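Local structure of prophage MuSo2, 43 kDa tail protein (Shewanella oneidensis, 3CDD) at residues A188-K199 against Y285-T295. The protein is a phage tail protein of the Mu GpP-like baseplate hub family and probably helps assemble the hub of the tail baseplate. Numbering follows the deposited sequence.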
loop_
_atom_site.group_PDB
_atom_site.type_symbol
_atom_site.label_atom_id
_atom_site.label_comp_id
_atom_site.label_asym_id
_atom_site.label_seq_id
_atom_site.Cartn_x
_atom_site.Cartn_y
_atom_site.Cartn_z
ATOM N N ALA A 188 -3.919 -36.568 -3.312
ATOM C CA ALA A 188 -3.800 -36.421 -1.867
ATOM C C ALA A 188 -4.251 -37.689 -1.120
ATOM O O ALA A 188 -3.851 -37.910 0.031
ATOM C CB ALA A 188 -4.568 -35.206 -1.382
ATOM N N GLY A 189 -5.058 -38.523 -1.785
ATOM C CA GLY A 189 -5.678 -39.676 -1.152
ATOM C C GLY A 189 -6.902 -39.320 -0.328
ATOM O O GLY A 189 -7.319 -40.084 0.551
ATOM N N VAL A 190 -7.492 -38.162 -0.624
ATOM C CA VAL A 190 -8.624 -37.657 0.132
ATOM C C VAL A 190 -9.426 -36.695 -0.752
ATOM O O VAL A 190 -8.876 -36.070 -1.665
ATOM C CB VAL A 190 -8.117 -36.931 1.428
ATOM C CG1 VAL A 190 -7.292 -35.684 1.071
ATOM C CG2 VAL A 190 -9.257 -36.579 2.391
ATOM N N SER A 191 -10.722 -36.584 -0.466
ATOM C CA SER A 191 -11.569 -35.555 -1.063
ATOM C C SER A 191 -11.937 -34.510 -0.026
ATOM O O SER A 191 -11.991 -34.805 1.170
ATOM C CB SER A 191 -12.845 -36.183 -1.622
ATOM O OG SER A 191 -12.539 -37.076 -2.666
ATOM N N LEU A 192 -12.170 -33.287 -0.491
ATOM C CA LEU A 192 -12.753 -32.257 0.331
ATOM C C LEU A 192 -14.254 -32.200 0.024
ATOM O O LEU A 192 -14.664 -31.697 -1.028
ATOM C CB LEU A 192 -12.080 -30.906 0.048
ATOM C CG LEU A 192 -10.615 -30.737 0.486
ATOM C CD1 LEU A 192 -9.929 -29.599 -0.307
ATOM C CD2 LEU A 192 -10.522 -30.427 1.991
ATOM N N ILE A 193 -15.055 -32.711 0.953
ATOM C CA ILE A 193 -16.490 -32.900 0.747
ATOM C C ILE A 193 -17.282 -32.033 1.724
ATOM O O ILE A 193 -17.226 -32.239 2.946
ATOM C CB ILE A 193 -16.900 -34.409 0.910
ATOM C CG1 ILE A 193 -16.033 -35.300 0.027
ATOM C CG2 ILE A 193 -18.388 -34.618 0.578
ATOM C CD1 ILE A 193 -15.920 -36.764 0.495
ATOM N N LEU A 194 -17.979 -31.038 1.166
ATOM C CA LEU A 194 -18.964 -30.236 1.891
ATOM C C LEU A 194 -19.919 -31.117 2.703
ATOM O O LEU A 194 -20.641 -31.961 2.141
ATOM C CB LEU A 194 -19.752 -29.366 0.903
ATOM C CG LEU A 194 -20.891 -28.481 1.404
ATOM C CD1 LEU A 194 -20.406 -27.570 2.498
ATOM C CD2 LEU A 194 -21.412 -27.658 0.257
ATOM N N GLY A 195 -19.899 -30.928 4.023
ATOM C CA GLY A 195 -20.693 -31.750 4.942
ATOM C C GLY A 195 -19.956 -32.928 5.570
ATOM O O GLY A 195 -20.514 -33.634 6.429
ATOM N N ASP A 196 -18.706 -33.146 5.151
ATOM C CA ASP A 196 -17.905 -34.288 5.622
ATOM C C ASP A 196 -16.660 -33.799 6.356
ATOM O O ASP A 196 -16.634 -33.768 7.582
ATOM C CB ASP A 196 -17.563 -35.226 4.446
ATOM C CG ASP A 196 -16.399 -36.195 4.738
ATOM O OD1 ASP A 196 -15.841 -36.213 5.858
ATOM O OD2 ASP A 196 -16.033 -36.948 3.810
ATOM N N ASN A 197 -15.624 -33.400 5.613
ATOM C CA ASN A 197 -14.373 -32.992 6.257
ATOM C C ASN A 197 -14.028 -31.497 6.144
ATOM O O ASN A 197 -12.947 -31.065 6.563
ATOM C CB ASN A 197 -13.195 -33.860 5.783
ATOM C CG ASN A 197 -12.925 -33.748 4.275
ATOM O OD1 ASN A 197 -13.718 -33.183 3.511
ATOM N ND2 ASN A 197 -11.792 -34.300 3.845
ATOM N N VAL A 198 -14.958 -30.712 5.609
ATOM C CA VAL A 198 -14.756 -29.289 5.492
ATOM C C VAL A 198 -15.366 -28.561 6.682
ATOM O O VAL A 198 -16.593 -28.512 6.840
ATOM C CB VAL A 198 -15.332 -28.730 4.173
ATOM C CG1 VAL A 198 -15.242 -27.205 4.163
ATOM C CG2 VAL A 198 -14.587 -29.301 3.004
ATOM N N LYS A 199 -14.498 -27.965 7.498
ATOM C CA LYS A 199 -14.935 -27.188 8.650
ATOM C C LYS A 199 -15.488 -25.821 8.192
ATOM O O LYS A 199 -16.537 -25.390 8.633
ATOM C CB LYS A 199 -13.766 -27.006 9.627
ATOM C CG LYS A 199 -14.079 -26.169 10.872
ATOM C CD LYS A 199 -12.808 -25.682 11.546
ATOM C CE LYS A 199 -13.105 -24.869 12.804
ATOM N NZ LYS A 199 -12.922 -25.709 14.012
ATOM N N TYR A 285 -10.123 -23.990 1.662
ATOM C CA TYR A 285 -10.816 -24.914 2.531
ATOM C C TYR A 285 -10.086 -25.062 3.852
ATOM O O TYR A 285 -8.930 -25.428 3.884
ATOM C CB TYR A 285 -10.969 -26.299 1.830
ATOM C CG TYR A 285 -11.988 -26.218 0.690
ATOM C CD1 TYR A 285 -11.619 -25.784 -0.586
ATOM C CD2 TYR A 285 -13.320 -26.489 0.925
ATOM C CE1 TYR A 285 -12.583 -25.654 -1.627
ATOM C CE2 TYR A 285 -14.277 -26.386 -0.096
ATOM C CZ TYR A 285 -13.904 -25.961 -1.354
ATOM O OH TYR A 285 -14.871 -25.846 -2.319
ATOM N N THR A 286 -10.803 -24.821 4.938
ATOM C CA THR A 286 -10.276 -24.968 6.282
ATOM C C THR A 286 -10.693 -26.349 6.783
ATOM O O THR A 286 -11.895 -26.664 6.849
ATOM C CB THR A 286 -10.861 -23.898 7.190
ATOM O OG1 THR A 286 -10.536 -22.580 6.676
ATOM C CG2 THR A 286 -10.373 -24.065 8.619
ATOM N N VAL A 287 -9.691 -27.165 7.141
ATOM C CA VAL A 287 -9.915 -28.477 7.730
ATOM C C VAL A 287 -9.275 -28.543 9.130
ATOM O O VAL A 287 -8.394 -27.723 9.471
ATOM C CB VAL A 287 -9.380 -29.626 6.797
ATOM C CG1 VAL A 287 -10.090 -29.568 5.408
ATOM C CG2 VAL A 287 -7.875 -29.544 6.609
ATOM N N THR A 288 -9.724 -29.515 9.925
ATOM C CA THR A 288 -9.182 -29.778 11.241
ATOM C C THR A 288 -7.941 -30.675 11.123
ATOM O O THR A 288 -7.964 -31.685 10.415
ATOM C CB THR A 288 -10.259 -30.429 12.167
ATOM O OG1 THR A 288 -11.235 -29.447 12.534
ATOM C CG2 THR A 288 -9.639 -30.983 13.462
ATOM N N GLY A 289 -6.859 -30.306 11.817
ATOM C CA GLY A 289 -5.635 -31.117 11.804
ATOM C C GLY A 289 -4.726 -30.778 10.634
ATOM O O GLY A 289 -5.169 -30.337 9.604
ATOM N N TRP A 290 -3.436 -30.970 10.815
ATOM C CA TRP A 290 -2.443 -30.793 9.754
ATOM C C TRP A 290 -2.282 -32.088 8.943
ATOM O O TRP A 290 -1.685 -32.095 7.850
ATOM C CB TRP A 290 -1.117 -30.487 10.426
ATOM C CG TRP A 290 -1.035 -29.146 11.055
ATOM C CD1 TRP A 290 -2.071 -28.273 11.338
ATOM C CD2 TRP A 290 0.170 -28.490 11.465
ATOM N NE1 TRP A 290 -1.561 -27.104 11.921
ATOM C CE2 TRP A 290 -0.194 -27.221 12.002
ATOM C CE3 TRP A 290 1.530 -28.836 11.400
ATOM C CZ2 TRP A 290 0.757 -26.325 12.494
ATOM C CZ3 TRP A 290 2.465 -27.950 11.892
ATOM C CH2 TRP A 290 2.080 -26.704 12.420
ATOM N N ARG A 291 -2.804 -33.178 9.507
ATOM C CA ARG A 291 -2.734 -34.509 8.899
ATOM C C ARG A 291 -4.063 -34.953 8.314
ATOM O O ARG A 291 -5.141 -34.697 8.879
ATOM C CB ARG A 291 -2.315 -35.528 9.937
ATOM C CG ARG A 291 -0.905 -35.362 10.379
ATOM C CD ARG A 291 -0.380 -36.618 11.036
ATOM N NE ARG A 291 0.941 -36.354 11.588
ATOM C CZ ARG A 291 2.083 -36.565 10.943
ATOM N NH1 ARG A 291 2.072 -37.076 9.713
ATOM N NH2 ARG A 291 3.236 -36.281 11.543
ATOM N N ILE A 292 -3.981 -35.615 7.167
ATOM C CA ILE A 292 -5.129 -36.236 6.536
ATOM C C ILE A 292 -5.457 -37.468 7.363
ATOM O O ILE A 292 -4.639 -38.366 7.431
ATOM C CB ILE A 292 -4.763 -36.585 5.078
ATOM C CG1 ILE A 292 -4.375 -35.290 4.312
ATOM C CG2 ILE A 292 -5.905 -37.269 4.389
ATOM C CD1 ILE A 292 -3.495 -35.488 3.071
ATOM N N PRO A 293 -6.652 -37.518 7.991
ATOM C CA PRO A 293 -6.994 -38.669 8.867
ATOM C C PRO A 293 -6.998 -40.038 8.172
ATOM O O PRO A 293 -6.676 -41.066 8.812
ATOM C CB PRO A 293 -8.392 -38.346 9.397
ATOM C CG PRO A 293 -8.654 -36.873 9.018
ATOM C CD PRO A 293 -7.736 -36.522 7.886
ATOM N N GLN A 294 -7.366 -40.068 6.889
ATOM C CA GLN A 294 -7.395 -41.340 6.148
ATOM C C GLN A 294 -5.999 -41.938 6.002
ATOM O O GLN A 294 -5.759 -43.104 6.330
ATOM C CB GLN A 294 -8.032 -41.178 4.759
ATOM C CG GLN A 294 -9.532 -40.936 4.777
ATOM C CD GLN A 294 -9.870 -39.469 4.998
ATOM O OE1 GLN A 294 -8.975 -38.635 5.165
ATOM N NE2 GLN A 294 -11.159 -39.151 5.012
ATOM N N THR A 295 -5.092 -41.098 5.533
ATOM C CA THR A 295 -3.736 -41.467 5.147
ATOM C C THR A 295 -2.726 -41.277 6.290
ATOM O O THR A 295 -1.681 -41.958 6.346
ATOM C CB THR A 295 -3.305 -40.630 3.899
ATOM O OG1 THR A 295 -2.052 -41.091 3.392
ATOM C CG2 THR A 295 -3.169 -39.178 4.240
HETATM O O HOH W 1 -12.121 -30.843 8.904
HETATM O O HOH W 2 -10.527 -36.512 5.938
HETATM O O HOH W 3 -11.382 -27.862 14.468
#
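Lys199 and Thr286 make the one direct backbone bond between 188-199 and 285-295: Lys199 N donates to Thr286 O at 3.0 Å, with an N-H...O angle of 135°. Two residues along on each chain, a water bridges the backbones, donating to Asn197 O and accepting from Thr288 N at 2.9 Å. Another water accepts from Lys199 NZ and lies 2.5 Å from Thr288 OG1, to which it is also hydrogen-bonded. Apolar side chains pack beside this pairing. Leu192 divides its methyls, CD2 meeting Val287 CG1 at 3.5 Å with the two side chains roughly perpendicular, while CD1 rests on CB and CG of Tyr285. Val198 CG1 comes to the Tyr285 ring at its edge, in plane; Val198 CG2 lies obliquely to the ring, 3.7 Å from Tyr285 CD2. Tyr285 OH is hydrogen-bonded to Asp309 OD2, and Tyr84 of a second subunit packs on both Tyr285 and Val198. A second patch forms where the chain returns after the strand: Val190 CB touches Ile292 CG2 at 3.7 Å, and a chi1 of 65° turns Val190 CG2 anti to the backbone N, 3.5 Å from Gln294 OE1. Trp299 covers Val190, Val287 and Ile292, joining the two patches. The Gln294 chain bends at chi2 (84°), and OE1 accepts a hydrogen from a water that also receives one from Asn197 ND2. That amide is held within its own turn, ND2 donating to Ser191 O at 2.7 Å and OD1 accepting from Ile193 N. Strand 192-193 pairs parallel with 304-309, and 200-206 antiparallel with 281-288; the turn between them thus joins the end of 281-288 mainly by methyl packing, with one direct hydrogen bond and three water bridges as the polar part.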